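Local coordinates for lysosome-associated membrane glycoprotein 2 (Mus musculus, PDB 5GV3) that supports lysosome biogenesis and autophagy and directly inhibits the proton channel TMEM175, thereby favouring acidification of the lysosomal lumen, at residues Phe66-Ala71 and Ile86-Asn91; Met20-Thr25 and Ile38-Lys43; Thr45-Ser50 and Met61-Phe66. One frame throughout, in Å; residues are numbered along the deposited sequence.

Contact 1. Residues Phe66-Ala71 and Ile86-Asn91; sequences FAVSWA and IVLSYN. With NAG (2-acetamido-2-deoxy-beta-D-glucopyranose), chain N.
Ile-86 touches Trp-70 through one methyl: CG2, placed anti to the backbone N, lies 3.5 Å from Trp-70 NE1 and also near CE2 and CZ2. The indole N-H is hydrogen-bonded to Tyr-140 OH, and the methyl meets the ring by van der Waals packing. Val-87 pairs with Ala-71 by two backbone hydrogen bonds, of which Val-87 N to Ala-71 O spans 3.0 Å. Leu-88 turns to the Trp-70 face. Its CD1 sits 3.5 Å from Val-68 CG1, closer than ordinary carbon contact, and 4.1 Å from Trp-70 CD1, at the edge of the indole and near its plane. Ser-89 repeats the two-bond pairing with Ser-69, its N reaching Ser-69 O at 2.9 Å and 172°. On the face that carries Ser-69, Ala-71, Val-87 and Ser-89, the Ser-89 hydroxyl is weakly bonded to Thr-108 OG1. Tyr-90 meets Val-68 CG2 through CB, 4.1 Å distant, while its ring leads away from residues 66-71; the side chain also touches Val-136. Asn-91 N closes the ladder on Ala-67 O, at 2.7 Å but bent to 139°. Asn-91 ND2 carries the N-linked sugar, and OD1 accepts from Ser-93 N. The hairpin of strands 68-76 and 81-91 thus divides its chemistry: a largely apolar, buried face (Val-68, Trp-70, Leu-88, Tyr-90), a small, partly polar face opposite, and a glycan at the strand end.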
loop_
_atom_site.group_PDB
_atom_site.type_symbol
_atom_site.label_atom_id
_atom_site.label_comp_id
_atom_site.label_asym_id
_atom_site.label_seq_id
_atom_site.Cartn_x
_atom_site.Cartn_y
_atom_site.Cartn_z
ATOM N N PHE A 66 0.320 14.950 -7.050
ATOM C CA PHE A 66 1.221 14.870 -8.199
ATOM C C PHE A 66 2.371 13.984 -7.791
ATOM O O PHE A 66 3.110 13.434 -8.613
ATOM C CB PHE A 66 1.815 16.237 -8.569
ATOM C CG PHE A 66 0.843 17.374 -8.540
ATOM C CD1 PHE A 66 -0.101 17.524 -9.543
ATOM C CD2 PHE A 66 0.911 18.332 -7.518
ATOM C CE1 PHE A 66 -0.985 18.581 -9.523
ATOM C CE2 PHE A 66 0.025 19.390 -7.499
ATOM C CZ PHE A 66 -0.920 19.514 -8.502
ATOM N N ALA A 67 2.507 13.875 -6.480
ATOM C CA ALA A 67 3.723 13.420 -5.851
ATOM C C ALA A 67 3.879 11.926 -5.725
ATOM O O ALA A 67 4.921 11.382 -6.058
ATOM C CB ALA A 67 3.810 14.023 -4.481
ATOM N N VAL A 68 2.835 11.260 -5.253
ATOM C CA VAL A 68 2.995 9.899 -4.798
ATOM C C VAL A 68 1.913 8.958 -5.291
ATOM O O VAL A 68 0.724 9.256 -5.207
ATOM C CB VAL A 68 3.012 9.860 -3.258
ATOM C CG1 VAL A 68 3.029 8.439 -2.757
ATOM C CG2 VAL A 68 4.212 10.627 -2.721
ATOM N N SER A 69 2.348 7.826 -5.826
ATOM C CA SER A 69 1.443 6.761 -6.202
ATOM C C SER A 69 1.940 5.493 -5.513
ATOM O O SER A 69 3.110 5.395 -5.145
ATOM C CB SER A 69 1.386 6.586 -7.719
ATOM O OG SER A 69 2.646 6.223 -8.236
ATOM N N TRP A 70 1.041 4.537 -5.318
ATOM C CA TRP A 70 1.353 3.340 -4.552
ATOM C C TRP A 70 0.514 2.188 -5.074
ATOM O O TRP A 70 -0.650 2.373 -5.445
ATOM C CB TRP A 70 1.098 3.579 -3.061
ATOM C CG TRP A 70 1.376 2.403 -2.177
ATOM C CD1 TRP A 70 2.549 2.105 -1.557
ATOM C CD2 TRP A 70 0.458 1.360 -1.821
ATOM N NE1 TRP A 70 2.420 0.947 -0.828
ATOM C CE2 TRP A 70 1.147 0.468 -0.976
ATOM C CE3 TRP A 70 -0.883 1.097 -2.132
ATOM C CZ2 TRP A 70 0.540 -0.676 -0.440
ATOM C CZ3 TRP A 70 -1.484 -0.036 -1.592
ATOM C CH2 TRP A 70 -0.771 -0.903 -0.753
ATOM N N ALA A 71 1.099 0.998 -5.117
ATOM C CA ALA A 71 0.395 -0.156 -5.669
ATOM C C ALA A 71 0.791 -1.446 -4.961
ATOM O O ALA A 71 1.851 -1.522 -4.339
ATOM C CB ALA A 71 0.661 -0.269 -7.172
ATOM N N ILE A 86 4.768 -4.730 -3.788
ATOM C CA ILE A 86 4.408 -3.444 -3.234
ATOM C C ILE A 86 5.380 -2.416 -3.796
ATOM O O ILE A 86 6.594 -2.561 -3.669
ATOM C CB ILE A 86 4.455 -3.435 -1.701
ATOM C CG1 ILE A 86 3.500 -4.485 -1.136
ATOM C CG2 ILE A 86 4.108 -2.050 -1.165
ATOM C CD1 ILE A 86 3.601 -4.655 0.364
ATOM N N VAL A 87 4.838 -1.402 -4.458
ATOM C CA VAL A 87 5.663 -0.396 -5.113
ATOM C C VAL A 87 5.204 1.017 -4.766
ATOM O O VAL A 87 4.015 1.336 -4.824
ATOM C CB VAL A 87 5.633 -0.562 -6.641
ATOM C CG1 VAL A 87 6.349 0.589 -7.314
ATOM C CG2 VAL A 87 6.256 -1.887 -7.048
ATOM N N LEU A 88 6.164 1.859 -4.407
ATOM C CA LEU A 88 5.920 3.273 -4.180
ATOM C C LEU A 88 6.640 4.093 -5.242
ATOM O O LEU A 88 7.819 3.868 -5.514
ATOM C CB LEU A 88 6.393 3.691 -2.789
ATOM C CG LEU A 88 6.256 5.171 -2.435
ATOM C CD1 LEU A 88 4.812 5.497 -2.137
ATOM C CD2 LEU A 88 7.139 5.524 -1.248
ATOM N N SER A 89 5.924 5.026 -5.859
ATOM C CA SER A 89 6.544 5.962 -6.793
ATOM C C SER A 89 6.336 7.376 -6.299
ATOM O O SER A 89 5.221 7.766 -5.946
ATOM C CB SER A 89 5.982 5.807 -8.204
ATOM O OG SER A 89 6.173 4.491 -8.680
ATOM N N TYR A 90 7.417 8.139 -6.228
ATOM C CA TYR A 90 7.305 9.523 -5.804
ATOM C C TYR A 90 8.024 10.462 -6.764
ATOM O O TYR A 90 9.036 10.111 -7.369
ATOM C CB TYR A 90 7.803 9.711 -4.369
ATOM C CG TYR A 90 9.241 9.345 -4.093
ATOM C CD1 TYR A 90 9.602 8.036 -3.808
ATOM C CD2 TYR A 90 10.233 10.318 -4.082
ATOM C CE1 TYR A 90 10.910 7.702 -3.530
ATOM C CE2 TYR A 90 11.551 9.992 -3.812
ATOM C CZ TYR A 90 11.883 8.686 -3.533
ATOM O OH TYR A 90 13.193 8.361 -3.262
ATOM N N ASN A 91 7.440 11.644 -6.925
ATOM C CA ASN A 91 7.857 12.615 -7.919
ATOM C C ASN A 91 8.463 13.839 -7.236
ATOM O O ASN A 91 7.746 14.637 -6.639
ATOM C CB ASN A 91 6.640 12.988 -8.764
ATOM C CG ASN A 91 6.945 13.991 -9.848
ATOM O OD1 ASN A 91 8.015 14.597 -9.891
ATOM N ND2 ASN A 91 5.977 14.181 -10.738
HETATM C C1 NAG N . 6.132 15.135 -11.800
HETATM C C2 NAG N . 5.329 14.808 -13.043
HETATM C C3 NAG N . 5.594 15.865 -14.104
HETATM C C4 NAG N . 5.272 17.250 -13.557
HETATM C C5 NAG N . 5.965 17.498 -12.212
HETATM C C6 NAG N . 5.451 18.737 -11.515
HETATM C C7 NAG N . 4.752 12.461 -13.455
HETATM C C8 NAG N . 5.196 11.160 -14.050
HETATM N N2 NAG N . 5.617 13.479 -13.554
HETATM O O3 NAG N . 4.799 15.595 -15.254
HETATM O O4 NAG N . 5.709 18.240 -14.480
HETATM O O5 NAG N . 5.741 16.408 -11.303
HETATM O O6 NAG N . 4.322 18.435 -10.705
HETATM O O7 NAG N . 3.665 12.586 -12.902
#

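Contact 2. Residues Met20-Thr25 and Ile38-Lys43; sequences MNFTIT and IAVPDK. With NAG (2-acetamido-2-deoxy-beta-D-glucopyranose), chain M; NAG (2-acetamido-2-deoxy-beta-D-glucopyranose), chain P.
Asn-21 and Ala-39 form a non-hydrogen-bonded antiparallel pair with CA atoms 4.3 Å apart, and Phe-22 and Ile-38 the neighbouring hydrogen-bonded pair, which sets the register of the hairpin built from strands 11-28 and 32-39. In the second pair Ile-38 N reaches Phe-22 O at 2.8 Å, nearly straight at 172°, and Phe-22 N answers to Ile-38 O. Beyond Ala-39 the pairing weakens: Val-40 N stands 3.3 Å from Met-20 O, a weak bond. A water adds a bridge, accepting from Met-20 N and donating to Val-40 O over 2.6 Å.

Among the side chains, Val-40 is the one shared by two partners. Its CG2 meets Phe-22 CE2 at 3.8 Å, coming obliquely to the ring, and the same methyl lies 4.1 Å from Met-20 CG. Met-20 and Val-40 run side by side in the same direction; chi1 (56°) sets Met-20 CG between the backbone N and the carbonyl carbon, where it meets the valine methyl. Further along, the two isoleucines touch through their terminal methyls, Ile-24 CD1 to Ile-38 CD1 at 4.1 Å. The Phe-22 ring also meets that of Trp-70, and Ile-38 reaches Val-68, so this face packs on the neighbouring sheet. The other face is different in kind: Asn-21 CB rests 3.7 Å from Ala-39 CA, and Asn-21 ND2 is covalently joined to C1 of an N-acetylglucosamine, flanked by Lys-139 and Trp-141. The chemistry divides by face, with van der Waals packing among Met-20, Phe-22, Ile-24, Ile-38 and Val-40 on the buried side, the sugar on the other, and a water bridging Met-20 N and Val-40 O beside the weak direct bond.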
loop_
_atom_site.group_PDB
_atom_site.type_symbol
_atom_site.label_atom_id
_atom_site.label_comp_id
_atom_site.label_asym_id
_atom_site.label_seq_id
_atom_site.Cartn_x
_atom_site.Cartn_y
_atom_site.Cartn_z
ATOM N N MET A 20 -1.333 4.093 6.068
ATOM C CA MET A 20 0.088 4.079 5.693
ATOM C C MET A 20 0.716 5.456 5.632
ATOM O O MET A 20 0.037 6.444 5.364
ATOM C CB MET A 20 0.258 3.361 4.346
ATOM C CG MET A 20 -0.585 3.941 3.203
ATOM S SD MET A 20 -0.214 3.315 1.533
ATOM C CE MET A 20 -0.180 1.599 1.798
ATOM N N ASN A 21 2.006 5.525 5.939
ATOM C CA ASN A 21 2.753 6.748 5.703
ATOM C C ASN A 21 4.164 6.389 5.223
ATOM O O ASN A 21 4.614 5.235 5.358
ATOM C CB ASN A 21 2.705 7.728 6.913
ATOM C CG ASN A 21 3.422 7.248 8.166
ATOM O OD1 ASN A 21 4.292 6.381 8.139
ATOM N ND2 ASN A 21 3.048 7.869 9.298
ATOM N N PHE A 22 4.815 7.357 4.584
ATOM C CA PHE A 22 6.111 7.145 3.946
ATOM C C PHE A 22 7.103 8.219 4.334
ATOM O O PHE A 22 6.870 9.405 4.121
ATOM C CB PHE A 22 5.954 7.137 2.426
ATOM C CG PHE A 22 4.997 6.095 1.927
ATOM C CD1 PHE A 22 5.327 4.756 1.972
ATOM C CD2 PHE A 22 3.753 6.458 1.446
ATOM C CE1 PHE A 22 4.438 3.796 1.526
ATOM C CE2 PHE A 22 2.856 5.504 1.002
ATOM C CZ PHE A 22 3.195 4.174 1.040
ATOM N N THR A 23 8.212 7.797 4.921
ATOM C CA THR A 23 9.261 8.728 5.288
ATOM C C THR A 23 10.321 8.712 4.193
ATOM O O THR A 23 11.013 7.714 4.004
ATOM C CB THR A 23 9.865 8.373 6.651
ATOM O OG1 THR A 23 8.818 8.289 7.622
ATOM C CG2 THR A 23 10.850 9.435 7.096
ATOM N N ILE A 24 10.409 9.810 3.446
ATOM C CA ILE A 24 11.285 9.875 2.279
ATOM C C ILE A 24 12.442 10.856 2.465
ATOM O O ILE A 24 12.238 12.015 2.839
ATOM C CB ILE A 24 10.507 10.280 1.012
ATOM C CG1 ILE A 24 9.343 9.315 0.775
ATOM C CG2 ILE A 24 11.448 10.325 -0.212
ATOM C CD1 ILE A 24 8.440 9.716 -0.365
ATOM N N THR A 25 13.656 10.375 2.221
ATOM C CA THR A 25 14.832 11.236 2.209
ATOM C C THR A 25 15.218 11.524 0.767
ATOM O O THR A 25 15.398 10.603 -0.022
ATOM C CB THR A 25 16.027 10.597 2.945
ATOM O OG1 THR A 25 15.647 10.253 4.282
ATOM C CG2 THR A 25 17.210 11.575 2.997
ATOM N N ILE A 38 5.169 11.562 4.609
ATOM C CA ILE A 38 3.893 11.748 3.937
ATOM C C ILE A 38 2.842 10.807 4.499
ATOM O O ILE A 38 2.898 9.602 4.256
ATOM C CB ILE A 38 3.992 11.486 2.433
ATOM C CG1 ILE A 38 5.034 12.389 1.789
ATOM C CG2 ILE A 38 2.636 11.670 1.772
ATOM C CD1 ILE A 38 5.221 12.113 0.316
ATOM N N ALA A 39 1.888 11.340 5.249
ATOM C CA ALA A 39 0.738 10.541 5.652
ATOM C C ALA A 39 -0.280 10.569 4.525
ATOM O O ALA A 39 -0.679 11.634 4.066
ATOM C CB ALA A 39 0.136 11.062 6.946
ATOM N N VAL A 40 -0.674 9.395 4.057
ATOM C CA VAL A 40 -1.623 9.299 2.962
ATOM C C VAL A 40 -3.012 9.487 3.536
ATOM O O VAL A 40 -3.490 8.638 4.289
ATOM C CB VAL A 40 -1.517 7.936 2.231
ATOM C CG1 VAL A 40 -2.558 7.830 1.135
ATOM C CG2 VAL A 40 -0.114 7.750 1.663
ATOM N N PRO A 41 -3.659 10.615 3.206
ATOM C CA PRO A 41 -4.978 10.871 3.778
ATOM C C PRO A 41 -6.051 10.247 2.917
ATOM O O PRO A 41 -5.736 9.626 1.901
ATOM C CB PRO A 41 -5.081 12.391 3.731
ATOM C CG PRO A 41 -4.352 12.726 2.431
ATOM C CD PRO A 41 -3.243 11.695 2.291
ATOM N N ASP A 42 -7.307 10.487 3.253
ATOM C CA ASP A 42 -8.358 10.007 2.389
ATOM C C ASP A 42 -8.926 11.259 1.756
ATOM O O ASP A 42 -9.400 12.160 2.440
ATOM C CB ASP A 42 -9.412 9.207 3.154
ATOM C CG ASP A 42 -10.384 8.491 2.229
ATOM O OD1 ASP A 42 -10.817 9.095 1.223
ATOM O OD2 ASP A 42 -10.693 7.307 2.495
ATOM N N LYS A 43 -8.896 11.230 0.430
ATOM C CA LYS A 43 -8.893 12.353 -0.505
ATOM C C LYS A 43 -8.056 11.771 -1.615
ATOM O O LYS A 43 -8.246 12.071 -2.793
ATOM C CB LYS A 43 -8.270 13.650 0.036
ATOM C CG LYS A 43 -9.208 14.563 0.814
ATOM C CD LYS A 43 -10.330 15.097 -0.061
ATOM C CE LYS A 43 -11.267 16.003 0.721
ATOM N NZ LYS A 43 -12.425 16.451 -0.100
HETATM C C1 NAG M . 3.554 7.636 10.635
HETATM C C2 NAG M . 3.197 8.774 11.601
HETATM C C3 NAG M . 3.772 8.489 12.986
HETATM C C4 NAG M . 3.347 7.106 13.464
HETATM C C5 NAG M . 3.694 6.048 12.420
HETATM C C6 NAG M . 3.173 4.677 12.781
HETATM C C7 NAG M . 2.843 11.041 10.717
HETATM C C8 NAG M . 3.499 12.301 10.232
HETATM N N2 NAG M . 3.668 10.059 11.107
HETATM O O3 NAG M . 3.325 9.477 13.905
HETATM O O4 NAG M . 3.997 6.798 14.693
HETATM O O5 NAG M . 3.088 6.394 11.167
HETATM O O6 NAG M . 1.755 4.660 12.733
HETATM O O7 NAG M . 1.623 10.915 10.755
HETATM C C1 NAG P . 22.014 12.813 0.216
HETATM C C2 NAG P . 21.460 11.884 -0.863
HETATM C C3 NAG P . 22.585 11.354 -1.752
HETATM C C4 NAG P . 23.436 12.492 -2.292
HETATM C C5 NAG P . 23.946 13.336 -1.133
HETATM C C6 NAG P . 24.763 14.528 -1.578
HETATM C C7 NAG P . 19.400 10.771 -0.114
HETATM C C8 NAG P . 18.823 9.536 0.504
HETATM N N2 NAG P . 20.729 10.779 -0.269
HETATM O O3 NAG P . 22.007 10.633 -2.833
HETATM O O4 NAG P . 24.543 11.964 -3.015
HETATM O O5 NAG P . 22.827 13.848 -0.394
HETATM O O6 NAG P . 24.811 15.505 -0.549
HETATM O O7 NAG P . 18.698 11.716 -0.455
HETATM O O HOH W 1 -3.272 6.436 5.614
#

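Contact 3. Residues Thr45-Ser50 and Met61-Phe66; sequences THDGSS and MIQFGF. With ZN (zinc ion), chain D.
Thr-45 and Gln-63 hold the tight end of this contact, a single antiparallel bridge in which Thr-45 N reaches Gln-63 O at 2.9 Å and Gln-63 N returns to Thr-45 O at 2.8 Å. The Gln-63 side chain folds back over the loop, its bend at chi2 (77°) bringing CD beside Asp-47. There the amide grips one peptide unit on each side of that residue: NE2 donates to Asp-47 O at 2.7 Å, and OE1 accepts from Asp-47 N at 3.1 Å, both weak by their angles. A bond from Thr-45 OG1 to the same OE1 is modelled so short that its length is doubtful. At the far end Met-61 N points almost straight (172°) at Ser-49 OG, 3.0 Å away. That hydroxyl in turn donates to His-46 O over 2.6 Å, and Ser-49 N reaches the same carbonyl from the same face of its plane.

The outer side is looser. The His-46 side chain starts away from the strand, touching it through CB, 3.8 Å from Ile-62 CD1, and its NE2 binds a zinc ion at 2.0 Å. The other modelled ligands are waters, but one of them lies impossibly close to two others, so that part of the shell is doubtful.

The carbonyl of His-46 closes a type II beta turn from His-46 to Ser-49, with Gly-48 at its third position and the positive phi (100°) that position requires. The whole is a loop laid along strand 59-64, just ahead of Cys-51, which is disulfide-bonded to Cys-13.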
loop_
_atom_site.group_PDB
_atom_site.type_symbol
_atom_site.label_atom_id
_atom_site.label_comp_id
_atom_site.label_asym_id
_atom_site.label_seq_id
_atom_site.Cartn_x
_atom_site.Cartn_y
_atom_site.Cartn_z
ATOM N N THR A 45 -6.927 9.012 -4.190
ATOM C CA THR A 45 -7.786 8.198 -5.030
ATOM C C THR A 45 -7.285 6.765 -5.151
ATOM O O THR A 45 -6.117 6.494 -4.869
ATOM C CB THR A 45 -7.911 8.830 -6.420
ATOM O OG1 THR A 45 -6.605 9.030 -6.968
ATOM C CG2 THR A 45 -8.598 10.179 -6.316
ATOM N N HIS A 46 -8.171 5.844 -5.539
ATOM C CA HIS A 46 -7.784 4.440 -5.683
ATOM C C HIS A 46 -7.941 3.973 -7.139
ATOM O O HIS A 46 -8.186 2.788 -7.391
ATOM C CB HIS A 46 -8.598 3.517 -4.754
ATOM C CG HIS A 46 -10.066 3.537 -5.018
ATOM N ND1 HIS A 46 -10.998 4.026 -4.126
ATOM C CD2 HIS A 46 -10.763 3.125 -6.102
ATOM C CE1 HIS A 46 -12.204 3.910 -4.651
ATOM N NE2 HIS A 46 -12.083 3.371 -5.855
ATOM N N ASP A 47 -7.785 4.897 -8.085
ATOM C CA ASP A 47 -7.973 4.610 -9.512
ATOM C C ASP A 47 -7.095 3.473 -10.014
ATOM O O ASP A 47 -5.907 3.435 -9.720
ATOM C CB ASP A 47 -7.695 5.864 -10.355
ATOM C CG ASP A 47 -8.771 6.924 -10.197
ATOM O OD1 ASP A 47 -9.888 6.589 -9.743
ATOM O OD2 ASP A 47 -8.505 8.093 -10.532
ATOM N N GLY A 48 -7.683 2.526 -10.739
ATOM C CA GLY A 48 -6.891 1.442 -11.289
ATOM C C GLY A 48 -7.004 0.171 -10.463
ATOM O O GLY A 48 -6.559 -0.903 -10.878
ATOM N N SER A 49 -7.562 0.299 -9.265
ATOM C CA SER A 49 -7.772 -0.853 -8.406
ATOM C C SER A 49 -8.787 -1.772 -9.069
ATOM O O SER A 49 -9.776 -1.309 -9.630
ATOM C CB SER A 49 -8.270 -0.426 -7.023
ATOM O OG SER A 49 -7.379 0.486 -6.412
ATOM N N SER A 50 -8.527 -3.069 -9.039
ATOM C CA SER A 50 -9.442 -4.014 -9.666
ATOM C C SER A 50 -9.370 -5.368 -8.999
ATOM O O SER A 50 -8.338 -5.736 -8.447
ATOM C CB SER A 50 -9.142 -4.148 -11.160
ATOM O OG SER A 50 -7.772 -4.430 -11.380
ATOM N N MET A 61 -4.413 0.245 -6.353
ATOM C CA MET A 61 -3.591 1.392 -6.699
ATOM C C MET A 61 -4.062 2.646 -5.968
ATOM O O MET A 61 -5.251 2.911 -5.884
ATOM C CB MET A 61 -3.603 1.615 -8.209
ATOM C CG MET A 61 -3.107 0.413 -8.992
ATOM S SD MET A 61 -3.154 0.668 -10.771
ATOM C CE MET A 61 -1.918 1.958 -10.944
ATOM N N ILE A 62 -3.125 3.377 -5.379
ATOM C CA ILE A 62 -3.460 4.589 -4.648
ATOM C C ILE A 62 -2.703 5.778 -5.230
ATOM O O ILE A 62 -1.497 5.700 -5.421
ATOM C CB ILE A 62 -3.141 4.440 -3.155
ATOM C CG1 ILE A 62 -3.952 3.279 -2.554
ATOM C CG2 ILE A 62 -3.401 5.746 -2.418
ATOM C CD1 ILE A 62 -5.471 3.515 -2.539
ATOM N N GLN A 63 -3.403 6.865 -5.532
ATOM C CA GLN A 63 -2.729 8.087 -5.976
ATOM C C GLN A 63 -2.977 9.204 -4.975
ATOM O O GLN A 63 -4.045 9.289 -4.377
ATOM C CB GLN A 63 -3.192 8.525 -7.373
ATOM C CG GLN A 63 -3.240 7.419 -8.407
ATOM C CD GLN A 63 -4.461 6.524 -8.245
ATOM O OE1 GLN A 63 -5.544 6.991 -7.906
ATOM N NE2 GLN A 63 -4.280 5.232 -8.464
ATOM N N PHE A 64 -1.981 10.057 -4.791
ATOM C CA PHE A 64 -2.112 11.205 -3.911
ATOM C C PHE A 64 -1.424 12.425 -4.520
ATOM O O PHE A 64 -0.203 12.571 -4.432
ATOM C CB PHE A 64 -1.529 10.880 -2.536
ATOM C CG PHE A 64 -1.533 12.040 -1.587
ATOM C CD1 PHE A 64 -2.689 12.766 -1.365
ATOM C CD2 PHE A 64 -0.380 12.398 -0.909
ATOM C CE1 PHE A 64 -2.694 13.834 -0.490
ATOM C CE2 PHE A 64 -0.374 13.466 -0.030
ATOM C CZ PHE A 64 -1.532 14.186 0.182
ATOM N N GLY A 65 -2.214 13.291 -5.149
ATOM C CA GLY A 65 -1.689 14.497 -5.770
ATOM C C GLY A 65 -0.824 14.271 -7.001
ATOM O O GLY A 65 -1.164 13.471 -7.870
ATOM N N PHE A 66 0.320 14.950 -7.050
ATOM C CA PHE A 66 1.221 14.870 -8.199
ATOM C C PHE A 66 2.371 13.984 -7.791
ATOM O O PHE A 66 3.110 13.434 -8.613
ATOM C CB PHE A 66 1.815 16.237 -8.569
ATOM C CG PHE A 66 0.843 17.374 -8.540
ATOM C CD1 PHE A 66 -0.101 17.524 -9.543
ATOM C CD2 PHE A 66 0.911 18.332 -7.518
ATOM C CE1 PHE A 66 -0.985 18.581 -9.523
ATOM C CE2 PHE A 66 0.025 19.390 -7.499
ATOM C CZ PHE A 66 -0.920 19.514 -8.502
HETATM ZN ZN ZN D . -14.073 3.384 -6.150
HETATM O O HOH W 2 -14.350 2.253 -4.413
HETATM O O HOH W 3 -15.058 3.401 -4.309
HETATM O O HOH W 4 -14.801 4.764 -4.760
HETATM O O HOH W 5 -13.320 4.336 -7.864
#

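In the fold
Along the chain the contacts come in series: contact 2 closes, then contact 3, then contact 1. Contacts 1 and 3 have centres 9 Å apart, share Phe-66 and reach one four-stranded antiparallel sheet, contact 3 through strand 59-64 alone; this is an edge strand within the chain, next to strand 68-76, and Trp-70 O lies 2.7 Å from Ile-62 N, a probable hydrogen bond. Contact 2 belongs to the other, mixed sheet, its centre 10 Å from contact 1 and 13 Å from contact 3. The sheets meet where Trp-70 CZ2 approaches Met-20 CE (3.3 Å) and Val-68 CG2 approaches Ile-38 CD1 (3.5 Å). This packing forms the membrane-distal luminal domain, consistent with the beta-prism fold of LAMP-family domains.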